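Old Yellow Enzyme (Pichia, PDB 6AGZ) binds flavin mononucleotide in a TIM barrel and probably catalyses the asymmetric reduction of the carbon-carbon double bond of enone compounds. Local coordinates at residues D47-Y52 with E91-I96; E67-A72 with P82-D87; F75-N80 with K121-H126; S108-N113 with M183-S188. One frame throughout, in Å; residues are numbered along the deposited sequence.

Interaction 1: residues D47-Y52 with E91-I96; sequences DSMLSY and EAWKKI
Met49 and Leu50 of helix 47-57 pack on Trp93 and Ile96 of helix 87-102, two neighbouring helices on the outside of the TIM barrel. The short segments run in nearly the same direction, at 24° to each other, with axes 10.0 Å apart at closest approach. The contact is made of apolar side chains and divides into a tight inner part and a looser outer one. On the inner side, the thioether chain of Met49 bends at its last torsion (chi3 55°), which sets CE 3.5 Å from CH2 of Trp93, on the six-membered ring of the indole. The methyl meets the indole obliquely. Met49 and Trp93 also touch strand 63-70, through Glu67 and through Thr66 and Thr69 respectively, so this half of the contact lies against the barrel wall. In the middle, the side chains of Leu50 and Ile96 point opposite ways as they pass: CD1 of Leu50 comes 3.6 Å from CA of Ile96 and 3.9 Å from its CG1. Farther out the packing thins. Lys95 lies at the exposed margin, where its backbone O is 4.0 Å from Leu50 CD1 and its ammonium group turns away to hydrogen-bond the backbone O of Leu404. Back toward the barrel, CD1 of Ile96, at the end of an extended chain, lies 4.1 Å from CB of Met49.

Interaction 2: residues E67-A72 with P82-D87; sequences EATFGA and PMIYTD. With FMN (flavin mononucleotide), chain C.
Pro82 and Met83 run beside Thr69 and Phe70 at the end of the second strand of the TIM barrel, where the chain, before helix 87-102, returns to run beside the strand it has left, in roughly the same direction (33°). The hydrogen bonds between the segments are backbone ones, around a single bridge between Phe70 and Met83: Phe70 N donates to Pro82 O at 2.9 Å, from above the carbonyl plane, and Ile84 N donates to Phe70 O at 3.2 Å, nearly along the C=O axis. The same Phe70 O receives a CA-H...O contact from Met83. Within 67-72, Thr69 OG1 donates to Glu67 O, which fixes the threonine's rotation.

Van der Waals contacts centre on Pro82, whose CG sits 3.2 Å from Ala68 O and 3.4 Å from Glu67 OE1, while its CB meets Thr69 OG1. The Glu67 carboxylate is held from elsewhere, by Tyr53 and Asn39. Beside the bridge, Phe70 CB meets Met83 CG; at the exposed end, CD1 of Tyr85 is 3.9 Å from CB of Ala72.

The cofactor contact belongs to Ala68, which points away from the 82-87 segment: its CB lies 3.2 Å from O4 of the flavin.

Interaction 3: residues F75-N80 with K121-H126; sequences FGLYQN and KLLKEH
The first torsion of Leu77 sets CG anti to the carbonyl carbon (chi1 -69°), which puts CG against CD2 of Leu123; CG of Leu122 is anti to its own backbone N (chi1 -175°). CD2 of Leu122 lies against the extended backbone of the loop, 3.4 Å from Gln79 N and 3.6 Å from Leu77 CB. Beside it, CD2 of Leu123 packs 3.4 Å from Gly76 O and 3.6 Å from Leu77 N, across the cis peptide that joins these two residues. That Leu77 N is buried by the contact and has no polar partner. The contact thus joins the long loop following barrel strand 63-70 to helix 120-125, which lies beyond the next strand of the TIM barrel, 106-112. An alanine in place of Leu123 would probably open a gap beside the cis peptide and leave Leu77 CG without its apolar neighbour. At the helix end, Leu77 CD1 sits over one face of the His126 imidazole, offset toward its rim, in a CH-pi contact 4.0 Å from the centroid. The ring's rotation is fixed by the bond from ND1 to Leu122 O (3.0 Å), with the acceptor in the ring plane; this carbonyl also accepts from His126 N.

Interaction 4: residues S108-N113 with M183-S188; sequences SMQLWN and MVEVHS. With FMN (flavin mononucleotide), chain C.
Gln110 reaches across Glu185 and His187 to the flavin from a parallel pair of TIM-barrel strands. Its CB lies 3.8 Å from Glu185 O, and CG, anti to the backbone N (chi1 -170°), touches both that oxygen and CB of His187. CD packs close to the imidazole, with the amide plane only 16° from the ring. At the tip, OE1 accepts from the flavin N3 (2.9 Å), while NE2 donates to flavin O2 (2.9 Å) in a nearly straight bond of 169°. NE2 also makes a weak bond to Glu185 OE2 and stands over one face of the His187 ring, the face that flavin O2 also meets. The amide so placed pairs with the N3-C2=O2 edge of the pyrimidine. A leucine here would probably leave flavin N3 and O2 without this paired donor and acceptor. Glu185, on the same side of the strands, is held by Tyr281, which also bonds Ser108 OG. Between the strands, Leu111 N donates to Glu185 O (2.7 Å), and Glu185 N to Met109 O (2.7 Å). On the side away from the flavin, Leu111 CG meets Val184 CG2 at 3.5 Å. Strand 106-112 is flanked by 63-70 and 183-187, and Met109 and Leu111 turn outward onto helix 158-179, the last helix of the long connection between the two strands.

How the interactions relate
The four contacts follow the first half of the barrel. Helix 47-57, strand 63-70, helix 87-102, strand 106-112, helix 120-125 and strand 183-187 come in that order along the chain, and strands 63-70, 106-112 and 183-187 are successive neighbours in the closed sheet. Interactions 2 and 4, with centres 10 Å apart, share that sheet and both touch the flavin. Interaction 1 lies outside the wall, its Trp93 packing on residues of both. Interaction 3 is farther from the sheet, about 19 Å from interaction 4 between centres, yet Phe75 and Tyr78 reach Trp112. Outer helix and loop thus reach the cofactor's surroundings through Thr69, Met109 and Trp112.

Interaction 1: residues D47-Y52 with E91-I96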
# COMPACT_ATOMS: atom_id res chain seq x y z
N ASP A 47 -42.60 -3.39 -10.00
CA ASP A 47 -42.90 -2.18 -10.76
C ASP A 47 -42.41 -0.93 -10.03
O ASP A 47 -41.98 0.04 -10.66
CB ASP A 47 -44.41 -2.09 -11.01
CG ASP A 47 -45.22 -2.25 -9.73
OD1 ASP A 47 -44.64 -2.63 -8.69
OD2 ASP A 47 -46.45 -2.02 -9.77
N SER A 48 -42.46 -0.95 -8.70
CA SER A 48 -41.92 0.15 -7.91
C SER A 48 -40.43 0.34 -8.19
O SER A 48 -39.96 1.47 -8.35
CB SER A 48 -42.15 -0.11 -6.42
OG SER A 48 -43.53 -0.27 -6.13
N MET A 49 -39.68 -0.76 -8.25
CA MET A 49 -38.26 -0.66 -8.58
C MET A 49 -38.07 -0.16 -10.01
O MET A 49 -37.12 0.59 -10.29
CB MET A 49 -37.59 -2.02 -8.40
CG MET A 49 -37.56 -2.50 -6.96
SD MET A 49 -37.03 -4.22 -6.82
CE MET A 49 -35.46 -4.16 -7.68
N LEU A 50 -38.96 -0.55 -10.92
CA LEU A 50 -38.84 -0.11 -12.31
C LEU A 50 -39.00 1.40 -12.41
O LEU A 50 -38.20 2.07 -13.08
CB LEU A 50 -39.88 -0.83 -13.17
CG LEU A 50 -39.82 -0.57 -14.68
CD1 LEU A 50 -38.39 -0.42 -15.15
CD2 LEU A 50 -40.52 -1.68 -15.44
N SER A 51 -40.03 1.96 -11.77
CA SER A 51 -40.17 3.41 -11.74
C SER A 51 -39.00 4.05 -10.99
O SER A 51 -38.52 5.13 -11.38
CB SER A 51 -41.50 3.79 -11.09
OG SER A 51 -41.59 5.20 -10.91
N TYR A 52 -38.52 3.39 -9.94
CA TYR A 52 -37.43 3.91 -9.12
C TYR A 52 -36.17 4.14 -9.94
O TYR A 52 -35.57 5.22 -9.90
CB TYR A 52 -37.18 2.94 -7.96
CG TYR A 52 -35.99 3.23 -7.09
CD1 TYR A 52 -36.06 4.14 -6.04
CD2 TYR A 52 -34.79 2.54 -7.27
CE1 TYR A 52 -34.97 4.39 -5.23
CE2 TYR A 52 -33.70 2.78 -6.46
CZ TYR A 52 -33.79 3.70 -5.44
OH TYR A 52 -32.71 3.94 -4.63
N GLU A 91 -36.28 -12.00 -16.20
CA GLU A 91 -37.23 -11.23 -16.99
C GLU A 91 -37.45 -9.85 -16.39
O GLU A 91 -37.36 -8.83 -17.09
CB GLU A 91 -38.56 -11.98 -17.10
CG GLU A 91 -38.48 -13.34 -17.77
CD GLU A 91 -39.73 -14.17 -17.56
OE1 GLU A 91 -40.82 -13.71 -17.95
OE2 GLU A 91 -39.63 -15.27 -16.98
N ALA A 92 -37.73 -9.80 -15.09
CA ALA A 92 -37.98 -8.52 -14.43
C ALA A 92 -36.78 -7.59 -14.55
O ALA A 92 -36.91 -6.43 -14.98
CB ALA A 92 -38.33 -8.75 -12.96
N TRP A 93 -35.59 -8.08 -14.19
CA TRP A 93 -34.39 -7.25 -14.32
C TRP A 93 -34.16 -6.82 -15.76
O TRP A 93 -33.71 -5.70 -16.01
CB TRP A 93 -33.17 -8.00 -13.78
CG TRP A 93 -33.01 -7.89 -12.29
CD1 TRP A 93 -33.00 -8.92 -11.40
CD2 TRP A 93 -32.85 -6.69 -11.52
NE1 TRP A 93 -32.84 -8.44 -10.12
CE2 TRP A 93 -32.74 -7.07 -10.17
CE3 TRP A 93 -32.78 -5.33 -11.85
CZ2 TRP A 93 -32.57 -6.14 -9.15
CZ3 TRP A 93 -32.61 -4.41 -10.83
CH2 TRP A 93 -32.50 -4.82 -9.50
N LYS A 94 -34.47 -7.70 -16.72
CA LYS A 94 -34.35 -7.34 -18.12
C LYS A 94 -35.24 -6.16 -18.47
O LYS A 94 -34.84 -5.25 -19.20
CB LYS A 94 -34.68 -8.54 -19.01
CG LYS A 94 -34.49 -8.29 -20.50
CD LYS A 94 -34.90 -9.50 -21.32
CE LYS A 94 -34.44 -9.38 -22.76
NZ LYS A 94 -35.08 -8.25 -23.48
N LYS A 95 -36.47 -6.15 -17.94
CA LYS A 95 -37.37 -5.03 -18.20
C LYS A 95 -36.84 -3.75 -17.56
O LYS A 95 -36.92 -2.66 -18.17
CB LYS A 95 -38.77 -5.35 -17.71
CG LYS A 95 -39.43 -6.49 -18.49
CD LYS A 95 -40.75 -6.91 -17.88
CE LYS A 95 -41.45 -7.93 -18.77
NZ LYS A 95 -42.85 -8.18 -18.34
N ILE A 96 -36.30 -3.84 -16.35
CA ILE A 96 -35.70 -2.67 -15.72
C ILE A 96 -34.56 -2.12 -16.57
O ILE A 96 -34.45 -0.91 -16.79
CB ILE A 96 -35.23 -2.99 -14.29
CG1 ILE A 96 -36.43 -3.28 -13.38
CG2 ILE A 96 -34.39 -1.85 -13.72
CD1 ILE A 96 -36.05 -3.48 -11.93

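Interaction 2: residues E67-A72 with P82-D87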
# COMPACT_ATOMS: atom_id res chain seq x y z
N GLU A 67 -28.98 -2.17 -6.69
CA GLU A 67 -28.86 -2.75 -5.37
C GLU A 67 -28.15 -4.10 -5.46
O GLU A 67 -28.28 -4.83 -6.44
CB GLU A 67 -30.25 -2.93 -4.76
CG GLU A 67 -31.18 -3.68 -5.70
CD GLU A 67 -32.64 -3.35 -5.48
OE1 GLU A 67 -33.28 -4.01 -4.63
OE2 GLU A 67 -33.15 -2.43 -6.15
N ALA A 68 -27.38 -4.42 -4.42
CA ALA A 68 -26.66 -5.68 -4.38
C ALA A 68 -27.62 -6.85 -4.56
O ALA A 68 -28.60 -6.99 -3.81
CB ALA A 68 -25.89 -5.80 -3.07
N THR A 69 -27.35 -7.69 -5.55
CA THR A 69 -28.29 -8.71 -6.01
C THR A 69 -27.69 -10.09 -5.81
O THR A 69 -26.55 -10.34 -6.22
CB THR A 69 -28.63 -8.49 -7.49
OG1 THR A 69 -29.33 -7.24 -7.64
CG2 THR A 69 -29.49 -9.62 -8.02
N PHE A 70 -28.46 -10.98 -5.18
CA PHE A 70 -28.01 -12.34 -4.96
C PHE A 70 -27.82 -13.06 -6.29
O PHE A 70 -28.71 -13.03 -7.15
CB PHE A 70 -29.02 -13.10 -4.09
CG PHE A 70 -29.30 -12.45 -2.77
CD1 PHE A 70 -28.28 -11.89 -2.02
CD2 PHE A 70 -30.59 -12.38 -2.28
CE1 PHE A 70 -28.54 -11.29 -0.80
CE2 PHE A 70 -30.86 -11.78 -1.06
CZ PHE A 70 -29.84 -11.23 -0.32
N GLY A 71 -26.67 -13.72 -6.45
CA GLY A 71 -26.44 -14.50 -7.66
C GLY A 71 -27.17 -15.83 -7.66
O GLY A 71 -27.48 -16.36 -8.73
N ALA A 72 -27.45 -16.37 -6.48
CA ALA A 72 -28.13 -17.65 -6.34
C ALA A 72 -28.76 -17.69 -4.95
O ALA A 72 -28.45 -16.85 -4.10
CB ALA A 72 -27.15 -18.82 -6.54
N PRO A 82 -32.92 -8.83 -3.71
CA PRO A 82 -32.96 -9.10 -5.15
C PRO A 82 -32.20 -10.37 -5.52
O PRO A 82 -31.33 -10.85 -4.80
CB PRO A 82 -32.27 -7.86 -5.75
CG PRO A 82 -31.70 -7.07 -4.57
CD PRO A 82 -31.80 -7.94 -3.36
N MET A 83 -32.55 -10.90 -6.69
CA MET A 83 -31.91 -12.10 -7.21
C MET A 83 -31.99 -12.11 -8.73
O MET A 83 -32.94 -11.57 -9.32
CB MET A 83 -32.54 -13.37 -6.63
CG MET A 83 -31.69 -14.62 -6.78
SD MET A 83 -32.43 -16.09 -6.04
CE MET A 83 -32.33 -15.69 -4.30
N ILE A 84 -30.98 -12.71 -9.36
CA ILE A 84 -30.88 -12.77 -10.82
C ILE A 84 -30.81 -14.24 -11.24
O ILE A 84 -30.15 -14.59 -12.22
CB ILE A 84 -29.67 -11.94 -11.31
CG1 ILE A 84 -29.67 -11.76 -12.83
CG2 ILE A 84 -28.35 -12.52 -10.79
CD1 ILE A 84 -30.56 -10.64 -13.32
N TYR A 85 -31.50 -15.11 -10.50
CA TYR A 85 -31.33 -16.55 -10.63
C TYR A 85 -32.40 -17.21 -11.49
O TYR A 85 -32.08 -17.85 -12.49
CB TYR A 85 -31.29 -17.18 -9.23
CG TYR A 85 -30.92 -18.65 -9.21
CD1 TYR A 85 -29.63 -19.06 -9.49
CD2 TYR A 85 -31.87 -19.61 -8.90
CE1 TYR A 85 -29.29 -20.40 -9.47
CE2 TYR A 85 -31.54 -20.95 -8.87
CZ TYR A 85 -30.25 -21.34 -9.15
OH TYR A 85 -29.92 -22.67 -9.13
N THR A 86 -33.67 -17.08 -11.11
CA THR A 86 -34.73 -17.77 -11.83
C THR A 86 -35.08 -17.03 -13.12
O THR A 86 -34.67 -15.89 -13.35
CB THR A 86 -35.97 -17.93 -10.96
OG1 THR A 86 -36.59 -16.66 -10.76
CG2 THR A 86 -35.60 -18.53 -9.61
N ASP A 87 -35.87 -17.70 -13.97
CA ASP A 87 -36.30 -17.08 -15.22
C ASP A 87 -37.10 -15.81 -14.96
O ASP A 87 -36.87 -14.78 -15.60
CB ASP A 87 -37.12 -18.07 -16.04
CG ASP A 87 -36.26 -19.12 -16.72
OD1 ASP A 87 -35.02 -19.02 -16.63
OD2 ASP A 87 -36.82 -20.04 -17.36
N1 FMN C . -22.94 -0.51 -1.01
C2 FMN C . -22.78 -1.69 -1.72
O2 FMN C . -21.68 -1.96 -2.21
N3 FMN C . -23.83 -2.56 -1.88
C4 FMN C . -25.06 -2.26 -1.33
O4 FMN C . -26.01 -3.03 -1.46
C4A FMN C . -25.23 -1.08 -0.61
N5 FMN C . -26.46 -0.79 -0.06
C5A FMN C . -26.63 0.38 0.65
C6 FMN C . -27.87 0.67 1.20
C7 FMN C . -28.06 1.84 1.92
C7M FMN C . -29.40 2.16 2.51
C8 FMN C . -27.00 2.73 2.09
C8M FMN C . -27.20 4.00 2.86
C9 FMN C . -25.76 2.44 1.54
C9A FMN C . -25.57 1.26 0.81
N10 FMN C . -24.34 0.97 0.26
C10 FMN C . -24.17 -0.21 -0.45
C1' FMN C . -23.19 1.92 0.43
C2' FMN C . -23.30 2.98 -0.68
O2' FMN C . -23.19 2.35 -1.93
C3' FMN C . -22.27 4.09 -0.56
O3' FMN C . -20.97 3.56 -0.72
C4' FMN C . -22.38 4.81 0.78
O4' FMN C . -23.74 5.12 1.04
C5' FMN C . -21.58 6.10 0.80
O5' FMN C . -21.97 6.92 -0.28
P FMN C . -22.81 8.27 -0.00
O1P FMN C . -22.09 9.10 1.03
O2P FMN C . -22.95 9.06 -1.28
O3P FMN C . -24.18 7.90 0.50

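Interaction 3: residues F75-N80 with K121-H126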
# COMPACT_ATOMS: atom_id res chain seq x y z
N PHE A 75 -26.36 -17.53 -2.23
CA PHE A 75 -25.71 -16.24 -2.06
C PHE A 75 -26.42 -15.34 -1.05
O PHE A 75 -25.83 -14.35 -0.61
CB PHE A 75 -25.61 -15.50 -3.40
CG PHE A 75 -24.49 -15.98 -4.29
CD1 PHE A 75 -24.03 -17.29 -4.23
CD2 PHE A 75 -23.88 -15.10 -5.18
CE1 PHE A 75 -23.00 -17.71 -5.05
CE2 PHE A 75 -22.85 -15.53 -5.99
CZ PHE A 75 -22.41 -16.83 -5.93
N GLY A 76 -27.65 -15.67 -0.67
CA GLY A 76 -28.40 -14.86 0.27
C GLY A 76 -28.33 -15.35 1.70
O GLY A 76 -27.35 -15.99 2.09
N LEU A 77 -29.35 -15.06 2.50
CA LEU A 77 -30.53 -14.33 2.04
C LEU A 77 -30.97 -13.24 3.02
O LEU A 77 -30.75 -13.35 4.23
CB LEU A 77 -31.70 -15.29 1.81
CG LEU A 77 -31.67 -16.30 0.67
CD1 LEU A 77 -32.74 -17.36 0.88
CD2 LEU A 77 -31.88 -15.60 -0.66
N TYR A 78 -31.59 -12.19 2.49
CA TYR A 78 -32.36 -11.23 3.26
C TYR A 78 -33.76 -11.18 2.67
O TYR A 78 -33.95 -11.34 1.46
CB TYR A 78 -31.73 -9.83 3.23
CG TYR A 78 -30.41 -9.71 3.95
CD1 TYR A 78 -30.18 -10.37 5.15
CD2 TYR A 78 -29.38 -8.94 3.42
CE1 TYR A 78 -28.97 -10.27 5.80
CE2 TYR A 78 -28.17 -8.82 4.07
CZ TYR A 78 -27.96 -9.49 5.26
OH TYR A 78 -26.76 -9.38 5.91
N GLN A 79 -34.76 -10.97 3.54
CA GLN A 79 -36.13 -10.94 3.06
C GLN A 79 -36.34 -9.78 2.10
O GLN A 79 -35.90 -8.66 2.35
CB GLN A 79 -37.11 -10.86 4.24
CG GLN A 79 -36.92 -9.67 5.16
CD GLN A 79 -37.83 -9.72 6.37
OE1 GLN A 79 -39.03 -9.95 6.25
NE2 GLN A 79 -37.25 -9.52 7.55
N ASN A 80 -36.97 -10.08 0.96
CA ASN A 80 -37.29 -9.10 -0.08
C ASN A 80 -36.03 -8.52 -0.72
O ASN A 80 -36.04 -7.40 -1.23
CB ASN A 80 -38.19 -7.98 0.46
CG ASN A 80 -39.49 -8.52 1.01
OD1 ASN A 80 -39.56 -8.99 2.15
ND2 ASN A 80 -40.55 -8.45 0.21
N LYS A 121 -32.08 -17.85 9.76
CA LYS A 121 -33.43 -18.40 9.80
C LYS A 121 -34.03 -18.49 8.41
O LYS A 121 -34.62 -19.51 8.04
CB LYS A 121 -34.31 -17.56 10.73
CG LYS A 121 -35.78 -17.96 10.76
CD LYS A 121 -36.57 -17.01 11.65
CE LYS A 121 -38.07 -17.25 11.55
NZ LYS A 121 -38.48 -18.56 12.13
N LEU A 122 -33.90 -17.43 7.62
CA LEU A 122 -34.43 -17.43 6.26
C LEU A 122 -33.74 -18.48 5.40
O LEU A 122 -34.39 -19.24 4.68
CB LEU A 122 -34.27 -16.04 5.64
CG LEU A 122 -34.86 -15.77 4.26
CD1 LEU A 122 -36.36 -16.02 4.27
CD2 LEU A 122 -34.56 -14.35 3.83
N LEU A 123 -32.40 -18.55 5.48
CA LEU A 123 -31.65 -19.59 4.78
C LEU A 123 -32.15 -20.97 5.17
O LEU A 123 -32.36 -21.84 4.31
CB LEU A 123 -30.16 -19.46 5.10
CG LEU A 123 -29.34 -18.39 4.39
CD1 LEU A 123 -27.91 -18.39 4.93
CD2 LEU A 123 -29.34 -18.61 2.89
N LYS A 124 -32.35 -21.20 6.47
CA LYS A 124 -32.87 -22.48 6.94
C LYS A 124 -34.23 -22.79 6.33
O LYS A 124 -34.47 -23.90 5.84
CB LYS A 124 -32.95 -22.48 8.46
CG LYS A 124 -33.63 -23.71 9.05
CD LYS A 124 -32.63 -24.65 9.69
CE LYS A 124 -33.33 -25.78 10.43
NZ LYS A 124 -32.35 -26.73 11.03
N GLU A 125 -35.13 -21.80 6.34
CA GLU A 125 -36.45 -21.99 5.76
C GLU A 125 -36.39 -22.26 4.26
O GLU A 125 -37.31 -22.86 3.71
CB GLU A 125 -37.33 -20.77 6.04
CG GLU A 125 -37.62 -20.56 7.51
CD GLU A 125 -38.34 -19.25 7.78
OE1 GLU A 125 -38.54 -18.48 6.83
OE2 GLU A 125 -38.70 -19.01 8.95
N HIS A 126 -35.32 -21.82 3.59
CA HIS A 126 -35.09 -22.20 2.21
C HIS A 126 -34.17 -23.42 2.08
O HIS A 126 -33.69 -23.70 0.98
CB HIS A 126 -34.52 -21.02 1.42
CG HIS A 126 -35.52 -19.95 1.14
ND1 HIS A 126 -35.86 -18.98 2.07
CD2 HIS A 126 -36.27 -19.69 0.05
CE1 HIS A 126 -36.77 -18.18 1.55
NE2 HIS A 126 -37.04 -18.59 0.32

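Interaction 4: residues S108-N113 with M183-S188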
# COMPACT_ATOMS: atom_id res chain seq x y z
N SER A 108 -25.25 -1.02 -14.33
CA SER A 108 -24.47 -2.17 -13.94
C SER A 108 -25.15 -2.86 -12.76
O SER A 108 -25.77 -2.20 -11.92
CB SER A 108 -23.04 -1.77 -13.55
OG SER A 108 -22.36 -2.83 -12.89
N MET A 109 -25.06 -4.18 -12.71
CA MET A 109 -25.63 -4.95 -11.61
C MET A 109 -24.51 -5.41 -10.68
O MET A 109 -23.55 -6.04 -11.13
CB MET A 109 -26.42 -6.16 -12.11
CG MET A 109 -26.69 -7.18 -11.01
SD MET A 109 -27.86 -8.48 -11.43
CE MET A 109 -29.42 -7.62 -11.24
N GLN A 110 -24.64 -5.09 -9.40
CA GLN A 110 -23.72 -5.60 -8.39
C GLN A 110 -24.22 -6.95 -7.89
O GLN A 110 -25.40 -7.10 -7.56
CB GLN A 110 -23.59 -4.61 -7.22
CG GLN A 110 -22.47 -4.98 -6.26
CD GLN A 110 -22.54 -4.21 -4.95
OE1 GLN A 110 -23.60 -4.13 -4.33
NE2 GLN A 110 -21.42 -3.63 -4.54
N LEU A 111 -23.32 -7.93 -7.83
CA LEU A 111 -23.65 -9.27 -7.38
C LEU A 111 -23.30 -9.42 -5.91
O LEU A 111 -22.17 -9.12 -5.50
CB LEU A 111 -22.92 -10.33 -8.21
CG LEU A 111 -23.36 -10.47 -9.67
CD1 LEU A 111 -22.64 -11.65 -10.32
CD2 LEU A 111 -24.87 -10.62 -9.77
N TRP A 112 -24.25 -9.91 -5.12
CA TRP A 112 -24.12 -10.00 -3.67
C TRP A 112 -23.92 -11.44 -3.25
O TRP A 112 -24.47 -12.37 -3.85
CB TRP A 112 -25.38 -9.44 -2.99
CG TRP A 112 -25.12 -8.74 -1.68
CD1 TRP A 112 -23.92 -8.53 -1.08
CD2 TRP A 112 -26.11 -8.16 -0.82
NE1 TRP A 112 -24.09 -7.85 0.10
CE2 TRP A 112 -25.43 -7.61 0.28
CE3 TRP A 112 -27.50 -8.05 -0.89
CZ2 TRP A 112 -26.10 -6.96 1.32
CZ3 TRP A 112 -28.16 -7.41 0.14
CH2 TRP A 112 -27.46 -6.87 1.23
N ASN A 113 -23.11 -11.63 -2.21
CA ASN A 113 -22.97 -12.93 -1.55
C ASN A 113 -22.74 -12.66 -0.08
O ASN A 113 -21.73 -12.05 0.29
CB ASN A 113 -21.82 -13.74 -2.15
CG ASN A 113 -21.87 -15.21 -1.75
OD1 ASN A 113 -22.35 -15.55 -0.67
ND2 ASN A 113 -21.39 -16.08 -2.62
N MET A 183 -22.58 -3.69 -17.22
CA MET A 183 -21.51 -4.31 -16.46
C MET A 183 -22.11 -5.21 -15.39
O MET A 183 -23.32 -5.19 -15.13
CB MET A 183 -20.59 -3.28 -15.78
CG MET A 183 -19.89 -2.33 -16.73
SD MET A 183 -20.79 -0.78 -16.89
CE MET A 183 -19.63 0.17 -17.87
N VAL A 184 -21.25 -6.01 -14.78
CA VAL A 184 -21.58 -6.78 -13.59
C VAL A 184 -20.49 -6.50 -12.56
O VAL A 184 -19.30 -6.60 -12.86
CB VAL A 184 -21.73 -8.29 -13.90
CG1 VAL A 184 -20.39 -8.94 -14.28
CG2 VAL A 184 -22.38 -9.00 -12.74
N GLU A 185 -20.90 -6.08 -11.37
CA GLU A 185 -19.97 -5.61 -10.35
C GLU A 185 -19.90 -6.64 -9.22
O GLU A 185 -20.92 -6.97 -8.62
CB GLU A 185 -20.38 -4.25 -9.80
CG GLU A 185 -19.52 -3.79 -8.62
CD GLU A 185 -19.92 -2.42 -8.11
OE1 GLU A 185 -20.33 -1.57 -8.92
OE2 GLU A 185 -19.82 -2.20 -6.88
N VAL A 186 -18.70 -7.13 -8.95
CA VAL A 186 -18.49 -8.11 -7.90
C VAL A 186 -18.37 -7.37 -6.57
O VAL A 186 -17.43 -6.60 -6.36
CB VAL A 186 -17.25 -8.97 -8.18
CG1 VAL A 186 -16.93 -9.82 -6.99
CG2 VAL A 186 -17.48 -9.84 -9.40
N HIS A 187 -19.34 -7.58 -5.69
CA HIS A 187 -19.32 -7.00 -4.35
C HIS A 187 -18.32 -7.78 -3.50
O HIS A 187 -18.56 -8.95 -3.16
CB HIS A 187 -20.72 -7.04 -3.73
CG HIS A 187 -20.86 -6.22 -2.49
ND1 HIS A 187 -19.78 -5.79 -1.75
CD2 HIS A 187 -21.96 -5.75 -1.86
CE1 HIS A 187 -20.21 -5.09 -0.71
NE2 HIS A 187 -21.53 -5.05 -0.75
N SER A 188 -17.20 -7.15 -3.17
CA SER A 188 -16.16 -7.76 -2.36
C SER A 188 -15.80 -6.86 -1.19
O SER A 188 -14.64 -6.76 -0.79
CB SER A 188 -14.92 -8.07 -3.21
OG SER A 188 -13.96 -8.79 -2.46
N1 FMN C . -22.94 -0.51 -1.01
C2 FMN C . -22.78 -1.69 -1.72
O2 FMN C . -21.68 -1.96 -2.21
N3 FMN C . -23.83 -2.56 -1.88
C4 FMN C . -25.06 -2.26 -1.33
O4 FMN C . -26.01 -3.03 -1.46
C4A FMN C . -25.23 -1.08 -0.61
N5 FMN C . -26.46 -0.79 -0.06
C5A FMN C . -26.63 0.38 0.65
C6 FMN C . -27.87 0.67 1.20
C7 FMN C . -28.06 1.84 1.92
C7M FMN C . -29.40 2.16 2.51
C8 FMN C . -27.00 2.73 2.09
C8M FMN C . -27.20 4.00 2.86
C9 FMN C . -25.76 2.44 1.54
C9A FMN C . -25.57 1.26 0.81
N10 FMN C . -24.34 0.97 0.26
C10 FMN C . -24.17 -0.21 -0.45
C1' FMN C . -23.19 1.92 0.43
C2' FMN C . -23.30 2.98 -0.68
O2' FMN C . -23.19 2.35 -1.93
C3' FMN C . -22.27 4.09 -0.56
O3' FMN C . -20.97 3.56 -0.72
C4' FMN C . -22.38 4.81 0.78
O4' FMN C . -23.74 5.12 1.04
C5' FMN C . -21.58 6.10 0.80
O5' FMN C . -21.97 6.92 -0.28
P FMN C . -22.81 8.27 -0.00
O1P FMN C . -22.09 9.10 1.03
O2P FMN C . -22.95 9.06 -1.28
O3P FMN C . -24.18 7.90 0.50
O HOH W 1 -20.35 -10.68 -4.13
O HOH W 2 -19.49 -11.01 -1.07